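Local coordinates for protein N-alpha-acetyltransferase (Sulfolobus solfataricus P2, PDB 4R3L) that transfers an acetyl group from acetyl-CoA to the free alpha-amino group at protein N-termini, with a preference for those that begin with serine, at residues 69-74 against 84-89; 121-126 against 162-167. One frame throughout, in Å; residues are numbered along the deposited sequence.

Contact 1: residues 69-74 against 84-89; sequences RIEWGF and VRKGHV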
loop_
_atom_site.group_PDB
_atom_site.type_symbol
_atom_site.label_atom_id
_atom_site.label_comp_id
_atom_site.label_asym_id
_atom_site.label_seq_id
_atom_site.Cartn_x
_atom_site.Cartn_y
_atom_site.Cartn_z
ATOM N N ARG A 69 -7.003 -1.521 0.402
ATOM C CA ARG A 69 -8.413 -1.482 0.030
ATOM C C ARG A 69 -8.719 -2.810 -0.644
ATOM O O ARG A 69 -7.926 -3.284 -1.453
ATOM C CB ARG A 69 -8.708 -0.308 -0.905
ATOM C CG ARG A 69 -10.163 -0.181 -1.311
ATOM C CD ARG A 69 -10.252 0.665 -2.567
ATOM N NE ARG A 69 -11.527 1.347 -2.689
ATOM C CZ ARG A 69 -11.910 1.986 -3.788
ATOM N NH1 ARG A 69 -11.111 1.998 -4.852
ATOM N NH2 ARG A 69 -13.084 2.601 -3.827
ATOM N N ILE A 70 -9.848 -3.421 -0.311
ATOM C CA ILE A 70 -10.207 -4.703 -0.902
ATOM C C ILE A 70 -11.325 -4.489 -1.928
ATOM O O ILE A 70 -12.308 -3.797 -1.637
ATOM C CB ILE A 70 -10.657 -5.717 0.155
ATOM C CG1 ILE A 70 -9.543 -5.953 1.186
ATOM C CG2 ILE A 70 -11.063 -7.019 -0.527
ATOM C CD1 ILE A 70 -8.267 -6.514 0.558
ATOM N N GLU A 71 -11.168 -5.059 -3.120
ATOM C CA GLU A 71 -12.089 -4.767 -4.229
ATOM C C GLU A 71 -12.565 -6.027 -4.957
ATOM O O GLU A 71 -11.948 -7.072 -4.852
ATOM C CB GLU A 71 -11.409 -3.828 -5.228
ATOM C CG GLU A 71 -10.781 -2.600 -4.582
ATOM C CD GLU A 71 -9.861 -1.838 -5.521
ATOM O OE1 GLU A 71 -9.379 -2.429 -6.508
ATOM O OE2 GLU A 71 -9.627 -0.646 -5.260
ATOM N N TRP A 72 -13.673 -5.927 -5.681
ATOM C CA TRP A 72 -14.094 -7.015 -6.569
ATOM C C TRP A 72 -14.357 -6.400 -7.927
ATOM O O TRP A 72 -15.072 -5.405 -8.033
ATOM C CB TRP A 72 -15.338 -7.746 -6.037
ATOM C CG TRP A 72 -15.814 -8.823 -6.973
ATOM C CD1 TRP A 72 -15.210 -10.030 -7.221
ATOM C CD2 TRP A 72 -16.981 -8.778 -7.796
ATOM N NE1 TRP A 72 -15.939 -10.736 -8.157
ATOM C CE2 TRP A 72 -17.022 -9.996 -8.519
ATOM C CE3 TRP A 72 -17.984 -7.833 -7.997
ATOM C CZ2 TRP A 72 -18.044 -10.277 -9.426
ATOM C CZ3 TRP A 72 -18.998 -8.121 -8.893
ATOM C CH2 TRP A 72 -19.022 -9.334 -9.598
ATOM N N GLY A 73 -13.752 -6.950 -8.972
ATOM C CA GLY A 73 -13.898 -6.324 -10.268
ATOM C C GLY A 73 -12.952 -6.894 -11.292
ATOM O O GLY A 73 -12.308 -7.909 -11.055
ATOM N N PHE A 74 -12.878 -6.225 -12.433
ATOM C CA PHE A 74 -12.074 -6.698 -13.533
ATOM C C PHE A 74 -10.587 -6.744 -13.161
ATOM O O PHE A 74 -10.044 -5.818 -12.559
ATOM C CB PHE A 74 -12.306 -5.828 -14.767
ATOM C CG PHE A 74 -13.702 -5.947 -15.328
ATOM C CD1 PHE A 74 -14.147 -7.150 -15.858
ATOM C CD2 PHE A 74 -14.567 -4.873 -15.299
ATOM C CE1 PHE A 74 -15.431 -7.266 -16.371
ATOM C CE2 PHE A 74 -15.856 -4.983 -15.817
ATOM C CZ PHE A 74 -16.284 -6.187 -16.344
ATOM N N VAL A 84 -12.426 -10.573 -10.630
ATOM C CA VAL A 84 -11.612 -11.160 -9.566
ATOM C C VAL A 84 -11.662 -10.323 -8.285
ATOM O O VAL A 84 -12.002 -9.137 -8.314
ATOM C CB VAL A 84 -10.127 -11.294 -9.994
ATOM C CG1 VAL A 84 -9.972 -12.224 -11.191
ATOM C CG2 VAL A 84 -9.536 -9.922 -10.306
ATOM N N ARG A 85 -11.327 -10.939 -7.158
ATOM C CA ARG A 85 -11.109 -10.187 -5.920
ATOM C C ARG A 85 -9.700 -9.605 -5.925
ATOM O O ARG A 85 -8.734 -10.314 -6.220
ATOM C CB ARG A 85 -11.299 -11.078 -4.691
ATOM C CG ARG A 85 -12.660 -11.734 -4.613
ATOM C CD ARG A 85 -13.586 -10.952 -3.721
ATOM N NE ARG A 85 -13.057 -10.822 -2.367
ATOM C CZ ARG A 85 -13.784 -10.421 -1.330
ATOM N NH1 ARG A 85 -15.065 -10.128 -1.509
ATOM N NH2 ARG A 85 -13.242 -10.319 -0.120
ATOM N N LYS A 86 -9.582 -8.317 -5.611
ATOM C CA LYS A 86 -8.306 -7.620 -5.728
ATOM C C LYS A 86 -7.939 -6.922 -4.425
ATOM O O LYS A 86 -8.801 -6.322 -3.779
ATOM C CB LYS A 86 -8.362 -6.570 -6.848
ATOM C CG LYS A 86 -8.851 -7.080 -8.193
ATOM C CD LYS A 86 -8.908 -5.957 -9.230
ATOM C CE LYS A 86 -10.135 -5.059 -9.060
ATOM N NZ LYS A 86 -10.251 -4.116 -10.211
ATOM N N GLY A 87 -6.662 -6.967 -4.059
ATOM C CA GLY A 87 -6.183 -6.156 -2.956
ATOM C C GLY A 87 -5.437 -4.975 -3.550
ATOM O O GLY A 87 -4.673 -5.121 -4.493
ATOM N N HIS A 88 -5.695 -3.794 -3.013
ATOM C CA HIS A 88 -5.174 -2.566 -3.580
ATOM C C HIS A 88 -4.396 -1.859 -2.491
ATOM O O HIS A 88 -4.951 -1.574 -1.434
ATOM C CB HIS A 88 -6.347 -1.718 -4.095
ATOM C CG HIS A 88 -5.952 -0.461 -4.812
ATOM N ND1 HIS A 88 -6.883 0.391 -5.358
ATOM C CD2 HIS A 88 -4.737 0.076 -5.085
ATOM C CE1 HIS A 88 -6.261 1.407 -5.940
ATOM N NE2 HIS A 88 -4.962 1.243 -5.780
ATOM N N VAL A 89 -3.116 -1.585 -2.716
ATOM C CA VAL A 89 -2.359 -0.809 -1.737
ATOM C C VAL A 89 -2.649 0.650 -1.951
ATOM O O VAL A 89 -2.273 1.200 -2.979
ATOM C CB VAL A 89 -0.822 -1.020 -1.860
ATOM C CG1 VAL A 89 -0.085 -0.221 -0.776
ATOM C CG2 VAL A 89 -0.470 -2.501 -1.788
#

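Contact 2: residues 121-126 against 162-167; sequences AEEIYL and LMARPL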
loop_
_atom_site.group_PDB
_atom_site.type_symbol
_atom_site.label_atom_id
_atom_site.label_comp_id
_atom_site.label_asym_id
_atom_site.label_seq_id
_atom_site.Cartn_x
_atom_site.Cartn_y
_atom_site.Cartn_z
ATOM N N ALA A 121 -8.247 -12.400 -2.005
ATOM C CA ALA A 121 -7.711 -11.678 -3.149
ATOM C C ALA A 121 -6.882 -12.584 -4.059
ATOM O O ALA A 121 -6.152 -13.463 -3.584
ATOM C CB ALA A 121 -6.876 -10.490 -2.673
ATOM N N GLU A 122 -6.990 -12.358 -5.364
ATOM C CA GLU A 122 -6.273 -13.148 -6.363
ATOM C C GLU A 122 -5.103 -12.344 -6.937
ATOM O O GLU A 122 -4.175 -12.894 -7.541
ATOM C CB GLU A 122 -7.256 -13.600 -7.463
ATOM C CG GLU A 122 -6.646 -14.170 -8.743
ATOM C CD GLU A 122 -6.288 -13.093 -9.761
ATOM O OE1 GLU A 122 -6.773 -11.949 -9.619
ATOM O OE2 GLU A 122 -5.513 -13.391 -10.697
ATOM N N GLU A 123 -5.140 -11.026 -6.731
ATOM C CA GLU A 123 -4.039 -10.173 -7.148
ATOM C C GLU A 123 -3.877 -9.004 -6.189
ATOM O O GLU A 123 -4.805 -8.660 -5.465
ATOM C CB GLU A 123 -4.251 -9.660 -8.569
ATOM C CG GLU A 123 -5.467 -8.755 -8.758
ATOM C CD GLU A 123 -5.267 -7.784 -9.909
ATOM O OE1 GLU A 123 -4.269 -7.034 -9.868
ATOM O OE2 GLU A 123 -6.083 -7.774 -10.856
ATOM N N ILE A 124 -2.685 -8.420 -6.165
ATOM C CA ILE A 124 -2.454 -7.202 -5.402
ATOM C C ILE A 124 -1.938 -6.188 -6.398
ATOM O O ILE A 124 -1.168 -6.535 -7.285
ATOM C CB ILE A 124 -1.448 -7.397 -4.227
ATOM C CG1 ILE A 124 -1.129 -6.058 -3.561
ATOM C CG2 ILE A 124 -0.132 -8.018 -4.710
ATOM C CD1 ILE A 124 -0.324 -6.162 -2.280
ATOM N N TYR A 125 -2.388 -4.945 -6.294
ATOM C CA TYR A 125 -1.834 -3.919 -7.153
ATOM C C TYR A 125 -1.782 -2.565 -6.467
ATOM O O TYR A 125 -2.308 -2.377 -5.362
ATOM C CB TYR A 125 -2.640 -3.808 -8.452
ATOM C CG TYR A 125 -3.983 -3.120 -8.306
ATOM C CD1 TYR A 125 -4.158 -1.807 -8.721
ATOM C CD2 TYR A 125 -5.070 -3.784 -7.760
ATOM C CE1 TYR A 125 -5.369 -1.180 -8.611
ATOM C CE2 TYR A 125 -6.304 -3.155 -7.644
ATOM C CZ TYR A 125 -6.441 -1.856 -8.068
ATOM O OH TYR A 125 -7.652 -1.223 -7.951
ATOM N N LEU A 126 -1.134 -1.626 -7.140
ATOM C CA LEU A 126 -0.918 -0.300 -6.596
ATOM C C LEU A 126 -0.558 0.638 -7.724
ATOM O O LEU A 126 -0.276 0.197 -8.840
ATOM C CB LEU A 126 0.195 -0.323 -5.544
ATOM C CG LEU A 126 1.528 -0.898 -6.040
ATOM C CD1 LEU A 126 2.429 0.141 -6.740
ATOM C CD2 LEU A 126 2.281 -1.576 -4.908
ATOM N N LEU A 162 0.828 1.379 -13.030
ATOM C CA LEU A 162 0.021 0.415 -12.293
ATOM C C LEU A 162 0.837 -0.867 -12.195
ATOM O O LEU A 162 1.104 -1.518 -13.200
ATOM C CB LEU A 162 -1.327 0.144 -12.965
ATOM C CG LEU A 162 -2.398 -0.479 -12.048
ATOM C CD1 LEU A 162 -3.794 -0.219 -12.587
ATOM C CD2 LEU A 162 -2.214 -1.981 -11.869
ATOM N N MET A 163 1.255 -1.214 -10.987
ATOM C CA MET A 163 2.067 -2.401 -10.805
ATOM C C MET A 163 1.232 -3.452 -10.103
ATOM O O MET A 163 0.455 -3.133 -9.199
ATOM C CB MET A 163 3.330 -2.041 -10.043
ATOM C CG MET A 163 4.186 -1.056 -10.846
ATOM S SD MET A 163 5.810 -0.835 -10.159
ATOM C CE MET A 163 6.514 -2.460 -10.450
ATOM N N ALA A 164 1.346 -4.696 -10.551
ATOM C CA ALA A 164 0.473 -5.743 -10.047
ATOM C C ALA A 164 1.175 -7.081 -10.002
ATOM O O ALA A 164 2.148 -7.318 -10.720
ATOM C CB ALA A 164 -0.772 -5.851 -10.888
ATOM N N ARG A 165 0.667 -7.961 -9.162
ATOM C CA ARG A 165 1.118 -9.344 -9.215
ATOM C C ARG A 165 0.035 -10.261 -8.674
ATOM O O ARG A 165 -0.760 -9.858 -7.815
ATOM C CB ARG A 165 2.421 -9.523 -8.438
ATOM C CG ARG A 165 2.366 -9.057 -7.006
ATOM C CD ARG A 165 3.440 -9.759 -6.170
ATOM N NE ARG A 165 3.044 -11.127 -5.865
ATOM C CZ ARG A 165 3.759 -11.984 -5.142
ATOM N NH1 ARG A 165 4.934 -11.628 -4.639
ATOM N NH2 ARG A 165 3.292 -13.202 -4.921
ATOM N N PRO A 166 -0.022 -11.494 -9.192
ATOM C CA PRO A 166 -0.940 -12.494 -8.638
ATOM C C PRO A 166 -0.602 -12.821 -7.193
ATOM O O PRO A 166 0.542 -12.634 -6.758
ATOM C CB PRO A 166 -0.714 -13.718 -9.539
ATOM C CG PRO A 166 -0.094 -13.171 -10.789
ATOM C CD PRO A 166 0.749 -12.026 -10.332
ATOM N N LEU A 167 -1.596 -13.304 -6.455
ATOM C CA LEU A 167 -1.397 -13.759 -5.089
ATOM C C LEU A 167 -1.471 -15.275 -5.054
ATOM O O LEU A 167 -2.412 -15.850 -5.595
ATOM C CB LEU A 167 -2.441 -13.157 -4.152
ATOM C CG LEU A 167 -2.255 -11.677 -3.814
ATOM C CD1 LEU A 167 -3.359 -11.202 -2.920
ATOM C CD2 LEU A 167 -0.897 -11.479 -3.150
#

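Contact 1: residues 69-74 against 84-89
The first torsions set the CG atoms of Glu-71 and His-88 on one face. Glu-71 has CG anti to its carbonyl carbon (chi1 -50°), and His-88 has CG anti to its backbone N (chi1 -175°). The face belongs to an antiparallel beta hairpin of the GNAT fold, formed by strands 61-72 and 83-94. There His-88 ND1 donates to Glu-71 OE2 at 2.9 Å. OE2 lies in the ring plane, but the nitrogen meets the carboxylate from above its plane, and the two planes stand 72° apart. Arg-69 shares this oxygen: its NH1 makes a salt bridge to Glu-71 OE2 at 3.1 Å, weak as a hydrogen bond. The other carboxylate oxygen, OE1, is hydrogen-bonded to Tyr-125 OH, and the Tyr-125 ring stacks on His-88. His-88 is a zinc-binding residue, as is Glu-127, whose OE1 is hydrogen-bonded to His-88 NE2. Glu-71 is gripped through both oxygens and would probably steady the imidazole.

Three hydrogen-bonded pairs fix the register: Arg-69 with His-88, Glu-71 with Lys-86, and Gly-73 with Val-84. In the last pair the Val-84 N to Gly-73 O bond is short, 2.7 Å, and nearly straight. The other face carries Ile-70, Trp-72 and Arg-85. Arg-85 CD lies 4.0 Å from Trp-72 CD1. Arg-85 NH2 reaches Ile-70 CG2 at the same distance and is hydrogen-bonded to Tyr-119 O. Back on the face of Glu-71, Lys-86 passes that carboxylate, with NZ 4.2 Å from Glu-71 OE1, beyond a salt bridge. Its ammonium goes to the chain beyond the corner at Gly-73, where Lys-86 NZ donates to Phe-74 O at 2.9 Å.

Contact 2: residues 121-126 against 162-167
Tyr-125 and Leu-162 cross at a slant, with Leu-162 CD2 3.7 Å from Tyr-125 CD1. Leu-162 has CG anti to its backbone N (chi1 -161°), which puts Leu-162 CG 4.0 Å from Tyr-125 CD1. An alanine in place of Leu-162 would lose the CG and methyl contacts with Tyr-125 CD1 and would probably leave a gap beside that part of the ring. Ala-164, across from Tyr-125 in a non-hydrogen-bonded pair, sets its CB 3.7 Å from Tyr-125 CB. On the other face, Leu-126 and Met-163 lie side by side and point the same way. Ile-124 and Arg-165 cross there too, and Ile-124 CG2 packs tightly on Arg-165 CG at 3.5 Å.

These pairs belong to two antiparallel neighbours in the mixed sheet of the GNAT fold, strands 123-129 and 160-166. Ile-124 with Arg-165 and Leu-126 with Met-163 are the hydrogen-bonded pairs. Helix 103-119 packs over their face, touching Ile-124 and Arg-165 through Met-112. The guanidinium reaches the carbonyl of the next residue: Arg-165 NE donates to Pro-166 O at 3.1 Å, close to the guanidinium plane, while NH1 is hydrogen-bonded to Leu-142 O. At the end of the pairing, Leu-167 N donates to Glu-122 O at 2.8 Å from above the carbonyl plane. Leu-167 CD1 meets Ala-121 CB at 3.6 Å, and its CD2 rests near Ile-124 CG2.

Contact 1 closes before contact 2 opens along the chain. Their centres are about 8 Å apart in the same mixed sheet. Strand 83-94, helix 103-119 and strand 123-129 form a beta-alpha-beta crossover, which makes the two strands parallel neighbours. The order across this part of the sheet is 61-72, 83-94, 123-129, 160-166. The contacts join directly through the backbone, where Arg-85 O and Glu-122 N probably form a hydrogen bond at 2.8 Å. They also meet where Val-84 CB packs on Glu-122 OE1. Strand 160-166 packs on the same tyrosine that stacks on the zinc-binding histidine. Coenzyme A lies about 5 Å from the Leu-126 side chain, between nearest atoms.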